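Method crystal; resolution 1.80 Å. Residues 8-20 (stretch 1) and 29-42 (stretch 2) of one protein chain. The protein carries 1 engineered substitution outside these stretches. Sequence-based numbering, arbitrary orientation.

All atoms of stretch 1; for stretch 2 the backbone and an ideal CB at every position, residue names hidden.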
# COMPACT_ATOMS: atom_id res chain seq x y z
N HIS A 8 -12.42 3.99 27.22
CA HIS A 8 -12.58 2.54 27.16
C HIS A 8 -13.22 2.09 25.84
O HIS A 8 -14.04 2.80 25.27
CB HIS A 8 -13.43 2.05 28.34
CG HIS A 8 -13.79 0.59 28.26
ND1 HIS A 8 -14.91 0.14 27.60
CD2 HIS A 8 -13.17 -0.51 28.75
CE1 HIS A 8 -14.97 -1.18 27.69
NE2 HIS A 8 -13.93 -1.60 28.38
N PHE A 9 -12.81 0.92 25.37
CA PHE A 9 -13.45 0.26 24.23
C PHE A 9 -13.30 -1.25 24.36
O PHE A 9 -12.37 -1.74 25.00
CB PHE A 9 -12.86 0.76 22.90
CG PHE A 9 -11.36 0.74 22.84
CD1 PHE A 9 -10.68 -0.43 22.59
CD2 PHE A 9 -10.64 1.91 23.03
CE1 PHE A 9 -9.29 -0.44 22.54
CE2 PHE A 9 -9.27 1.91 22.98
CZ PHE A 9 -8.59 0.72 22.74
N ASP A 10 -14.24 -2.00 23.79
CA ASP A 10 -14.21 -3.45 23.89
C ASP A 10 -13.30 -4.05 22.84
O ASP A 10 -12.83 -3.36 21.95
CB ASP A 10 -15.61 -4.05 23.74
CG ASP A 10 -16.54 -3.63 24.85
OD1 ASP A 10 -16.17 -3.82 26.04
OD2 ASP A 10 -17.64 -3.13 24.54
N ALA A 11 -13.05 -5.35 22.96
CA ALA A 11 -12.25 -6.04 21.97
C ALA A 11 -12.93 -5.97 20.61
O ALA A 11 -14.16 -5.88 20.52
CB ALA A 11 -12.04 -7.49 22.39
N ILE A 12 -12.11 -5.99 19.57
CA ILE A 12 -12.57 -6.08 18.19
C ILE A 12 -12.31 -7.50 17.75
O ILE A 12 -11.18 -7.98 17.84
CB ILE A 12 -11.82 -5.07 17.29
CG1 ILE A 12 -12.12 -3.65 17.76
CG2 ILE A 12 -12.21 -5.25 15.82
CD1 ILE A 12 -10.90 -2.77 17.82
N SER A 13 -13.35 -8.21 17.31
CA SER A 13 -13.21 -9.61 17.01
C SER A 13 -13.64 -9.91 15.57
O SER A 13 -14.44 -9.19 15.00
CB SER A 13 -14.04 -10.44 18.00
OG SER A 13 -13.86 -11.82 17.76
N ALA A 14 -13.08 -10.97 15.00
CA ALA A 14 -13.41 -11.37 13.63
C ALA A 14 -13.57 -12.87 13.54
O ALA A 14 -12.79 -13.60 14.15
CB ALA A 14 -12.33 -10.89 12.65
N PHE A 15 -14.57 -13.33 12.79
CA PHE A 15 -14.90 -14.76 12.64
C PHE A 15 -15.49 -15.41 13.90
O PHE A 15 -15.17 -16.55 14.22
CB PHE A 15 -13.69 -15.56 12.19
CG PHE A 15 -13.18 -15.16 10.82
CD1 PHE A 15 -13.83 -15.60 9.68
CD2 PHE A 15 -12.08 -14.32 10.69
CE1 PHE A 15 -13.38 -15.23 8.42
CE2 PHE A 15 -11.62 -13.94 9.44
CZ PHE A 15 -12.27 -14.40 8.30
N GLU A 16 -16.38 -14.69 14.57
CA GLU A 16 -17.21 -15.30 15.60
C GLU A 16 -18.23 -16.23 14.95
O GLU A 16 -18.71 -17.18 15.57
CB GLU A 16 -17.89 -14.23 16.44
CG GLU A 16 -16.89 -13.42 17.25
CD GLU A 16 -17.53 -12.60 18.36
OE1 GLU A 16 -16.77 -12.14 19.24
OE2 GLU A 16 -18.76 -12.40 18.34
N ASN A 17 -18.53 -15.95 13.68
CA ASN A 17 -19.32 -16.84 12.83
C ASN A 17 -18.72 -16.77 11.43
O ASN A 17 -18.13 -15.75 11.08
CB ASN A 17 -20.79 -16.43 12.79
CG ASN A 17 -21.02 -15.11 12.06
OD1 ASN A 17 -21.13 -15.07 10.81
ND2 ASN A 17 -21.09 -14.01 12.82
N TYR A 18 -18.87 -17.83 10.65
CA TYR A 18 -18.45 -17.82 9.25
C TYR A 18 -18.92 -19.08 8.54
O TYR A 18 -19.24 -20.08 9.20
CB TYR A 18 -16.92 -17.67 9.11
CG TYR A 18 -16.12 -18.85 9.61
CD1 TYR A 18 -15.79 -19.91 8.77
CD2 TYR A 18 -15.68 -18.91 10.94
CE1 TYR A 18 -15.05 -21.00 9.24
CE2 TYR A 18 -14.94 -19.98 11.41
CZ TYR A 18 -14.63 -21.02 10.56
OH TYR A 18 -13.90 -22.08 11.05
N GLU A 19 -18.97 -19.02 7.22
CA GLU A 19 -19.24 -20.17 6.37
C GLU A 19 -18.21 -20.20 5.26
O GLU A 19 -18.09 -19.23 4.53
CB GLU A 19 -20.65 -20.10 5.77
CG GLU A 19 -21.77 -20.09 6.79
CD GLU A 19 -22.04 -21.47 7.35
OE1 GLU A 19 -21.52 -22.45 6.77
OE2 GLU A 19 -22.76 -21.56 8.38
N ILE A 20 -17.46 -21.29 5.14
CA ILE A 20 -16.56 -21.45 3.99
C ILE A 20 -17.35 -22.07 2.84
O ILE A 20 -17.73 -23.25 2.89
CB ILE A 20 -15.34 -22.34 4.31
CG1 ILE A 20 -14.61 -21.83 5.55
CG2 ILE A 20 -14.39 -22.39 3.12
CD1 ILE A 20 -13.43 -22.69 5.94
N UNK A 29 -13.94 -18.50 -1.12
CA UNK A 29 -15.09 -17.66 -0.81
C UNK A 29 -15.61 -18.02 0.59
O UNK A 29 -15.94 -19.18 0.86
CB UNK A 29 -16.19 -17.83 -1.86
N UNK A 30 -15.68 -17.02 1.47
CA UNK A 30 -16.15 -17.21 2.84
C UNK A 30 -17.19 -16.14 3.15
O UNK A 30 -17.01 -14.99 2.76
CB UNK A 30 -14.99 -17.15 3.84
N UNK A 31 -18.27 -16.51 3.83
CA UNK A 31 -19.27 -15.52 4.23
C UNK A 31 -19.28 -15.36 5.76
O UNK A 31 -18.86 -16.26 6.49
CB UNK A 31 -20.66 -15.93 3.73
N UNK A 32 -19.71 -14.20 6.23
CA UNK A 32 -19.74 -13.93 7.66
C UNK A 32 -20.74 -12.82 7.93
O UNK A 32 -20.97 -11.96 7.08
CB UNK A 32 -18.35 -13.55 8.18
N UNK A 33 -21.35 -12.85 9.11
CA UNK A 33 -22.33 -11.84 9.47
C UNK A 33 -21.73 -10.84 10.44
O UNK A 33 -21.14 -11.24 11.44
CB UNK A 33 -23.58 -12.49 10.08
N UNK A 34 -21.89 -9.55 10.13
CA UNK A 34 -21.38 -8.48 10.97
C UNK A 34 -22.16 -8.45 12.29
O UNK A 34 -23.39 -8.45 12.29
CB UNK A 34 -21.48 -7.13 10.25
N UNK A 35 -21.44 -8.46 13.41
CA UNK A 35 -22.06 -8.48 14.72
C UNK A 35 -21.49 -7.34 15.56
O UNK A 35 -20.65 -6.56 15.07
CB UNK A 35 -21.84 -9.83 15.41
N UNK A 36 -21.94 -7.20 16.80
CA UNK A 36 -21.51 -6.04 17.59
C UNK A 36 -20.00 -5.97 17.79
O UNK A 36 -19.43 -4.89 17.81
CB UNK A 36 -22.20 -6.06 18.96
N UNK A 37 -19.36 -7.12 17.94
CA UNK A 37 -17.92 -7.14 18.19
C UNK A 37 -17.13 -6.75 16.93
O UNK A 37 -15.92 -6.53 16.99
CB UNK A 37 -17.49 -8.53 18.67
N UNK A 38 -17.84 -6.65 15.81
CA UNK A 38 -17.23 -6.28 14.53
C UNK A 38 -17.07 -4.77 14.39
O UNK A 38 -16.37 -4.31 13.51
CB UNK A 38 -18.07 -6.82 13.37
N UNK A 39 -17.76 -3.99 15.23
CA UNK A 39 -17.98 -2.57 14.96
C UNK A 39 -16.94 -1.65 15.61
O UNK A 39 -16.26 -2.04 16.55
CB UNK A 39 -19.38 -2.17 15.44
N UNK A 40 -16.85 -0.42 15.10
CA UNK A 40 -16.02 0.61 15.72
C UNK A 40 -16.88 1.59 16.51
O UNK A 40 -18.07 1.35 16.69
CB UNK A 40 -15.21 1.35 14.66
N UNK A 41 -16.28 2.69 16.96
CA UNK A 41 -16.99 3.72 17.74
C UNK A 41 -18.24 4.23 17.04
O UNK A 41 -19.24 4.54 17.68
CB UNK A 41 -16.06 4.90 18.02
N UNK A 42 -18.17 4.35 15.72
CA UNK A 42 -19.23 5.00 14.95
C UNK A 42 -20.32 4.04 14.51
O UNK A 42 -21.25 4.45 13.81
CB UNK A 42 -18.63 5.69 13.72

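Position 29 lies on an extended strand, and its CB has nothing of stretch 1 within 5.5 Å. Extended angles favour beta-branched residues, but polar ones would also do; it is Val29.

At position 30 the CB points to the same sheet face as Ile20, 5.2 Å from Phe15 CE1. The CB passes Glu19 O at 3.8 Å, but what lies beyond it on this face is carbon: Ile20 and the Phe15 ring. A compact aliphatic residue such as valine or isoleucine fits. Val30 uses both methyls: CG1 lies 4.2 Å from Phe15 CE1, at the ring edge, and 4.1 Å from Tyr18 CB, while CG2 lies 4.2 Å from Ile20 CG1.

Position 31 turns to the opposite face, beside Glu19. Its backbone pairs with that residue in both directions: N donates to Glu19 O (2.8 Å), and O accepts from Glu19 N (2.9 Å). Threonine, valine, or a longer polar or basic chain would suit. In Thr31, OG1 comes 3.3 Å from Glu19 CB.

The CB of 32 is 3.6 Å from Asn17 O, a carbonyl that can accept a hydrogen bond. A short hydroxyl, serine or threonine, is favoured, and the extended backbone suits the branched one. Thr32 OG1 donates to Asn17 O at 2.7 Å.

At 33 the backbone does the binding: N donates to Asn17 OD1 (2.8 Å), and O accepts from Asn17 ND2 (3.1 Å). One amide side chain thus imitates a strand partner, leaving the residue type fairly free. Lys33 leads its amine away from stretch 1.

Position 34 points away and admits many residues; it is Val34.

Position 35 points toward stretch 1, its CB 5.0 Å from both Glu16 OE2 and Asn17 ND2. A polar or basic residue could answer these groups, but a small aliphatic one also fits. Val35 packs CG1 4.0 Å from Asn17 ND2 and CG2 4.0 Å from Glu16 OE2.

Position 36 opens a 3-10 turn with no nearby stretch 1 atoms; polar residues suit it, and it is Asn36.

At 37 the carbonyl O accepts from Ser13 N (3.1 Å). The CB sits 3.7 Å from Glu16 OE1 and 4.0 Å from Ser13 CB, so a small polar residue is apt. Ser37 OG lies 3.1 Å from Glu16 OE2 and hydrogen-bonds a water that donates to Ser13 O.

The CB of 38 points away from stretch 1, which sets little limit on the residue, although Ser13 O is still only 4.6 Å from the CB and a short polar group could join a water there. Ser38 OG joins that same water (2.7 Å) and accepts from Val35 N (3.0 Å), bracing the turn.

The CB atoms of 39, 40 and 42 have nothing of stretch 1 within 5.5 Å, so stretch 1 does not constrain them and polar or apolar residues would serve; they are Leu39, Asn40 and Tyr42. From 41 only a long side chain could reach Phe9; Tyr41 does, with CE1 4.3 Å from Phe9 CB.

Stretch 2 (29-42) VVTTKVVNSSLNYY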
# COMPACT_ATOMS: atom_id res chain seq x y z
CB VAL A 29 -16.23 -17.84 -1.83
CG1 VAL A 29 -17.45 -17.03 -1.41
CG2 VAL A 29 -15.78 -17.45 -3.23
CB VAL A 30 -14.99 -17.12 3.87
CG1 VAL A 30 -15.52 -17.18 5.31
CG2 VAL A 30 -13.96 -18.21 3.61
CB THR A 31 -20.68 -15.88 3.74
OG1 THR A 31 -21.10 -17.11 4.34
CG2 THR A 31 -20.68 -16.02 2.21
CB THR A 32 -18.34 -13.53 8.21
OG1 THR A 32 -18.39 -13.48 9.64
CG2 THR A 32 -17.88 -12.18 7.68
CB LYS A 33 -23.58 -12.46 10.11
CG LYS A 33 -24.72 -11.45 10.23
CD LYS A 33 -25.96 -12.06 10.85
CE LYS A 33 -25.71 -12.46 12.28
NZ LYS A 33 -26.95 -12.97 12.92
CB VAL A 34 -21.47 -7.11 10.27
CG1 VAL A 34 -20.88 -6.01 11.12
CG2 VAL A 34 -20.77 -7.16 8.91
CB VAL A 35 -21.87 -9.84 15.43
CG1 VAL A 35 -22.70 -10.92 14.74
CG2 VAL A 35 -20.40 -10.25 15.46
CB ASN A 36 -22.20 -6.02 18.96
CG ASN A 36 -21.93 -4.72 19.72
OD1 ASN A 36 -22.46 -3.66 19.37
ND2 ASN A 36 -21.11 -4.79 20.76
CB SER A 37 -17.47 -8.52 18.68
OG SER A 37 -17.73 -9.52 17.70
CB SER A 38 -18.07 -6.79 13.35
OG SER A 38 -18.48 -8.13 13.52
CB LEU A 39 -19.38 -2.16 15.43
CG LEU A 39 -20.56 -2.99 14.92
CD1 LEU A 39 -21.88 -2.53 15.58
CD2 LEU A 39 -20.66 -2.93 13.40
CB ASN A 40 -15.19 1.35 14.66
CG ASN A 40 -16.04 2.04 13.59
OD1 ASN A 40 -17.19 2.40 13.82
ND2 ASN A 40 -15.46 2.23 12.41
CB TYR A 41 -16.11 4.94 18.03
CG TYR A 41 -14.67 4.70 18.39
CD1 TYR A 41 -14.32 4.05 19.57
CD2 TYR A 41 -13.64 5.18 17.58
CE1 TYR A 41 -12.99 3.85 19.91
CE2 TYR A 41 -12.31 4.99 17.91
CZ TYR A 41 -11.99 4.32 19.08
OH TYR A 41 -10.67 4.13 19.41
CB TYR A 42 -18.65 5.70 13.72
CG TYR A 42 -17.53 6.66 14.03
CD1 TYR A 42 -17.76 7.81 14.77
CD2 TYR A 42 -16.25 6.43 13.56
CE1 TYR A 42 -16.74 8.70 15.05
CE2 TYR A 42 -15.22 7.32 13.82
CZ TYR A 42 -15.47 8.45 14.57
OH TYR A 42 -14.46 9.33 14.84
O HOH W 1 -17.03 -9.79 15.04
O HOH W 2 -20.54 -9.69 19.09
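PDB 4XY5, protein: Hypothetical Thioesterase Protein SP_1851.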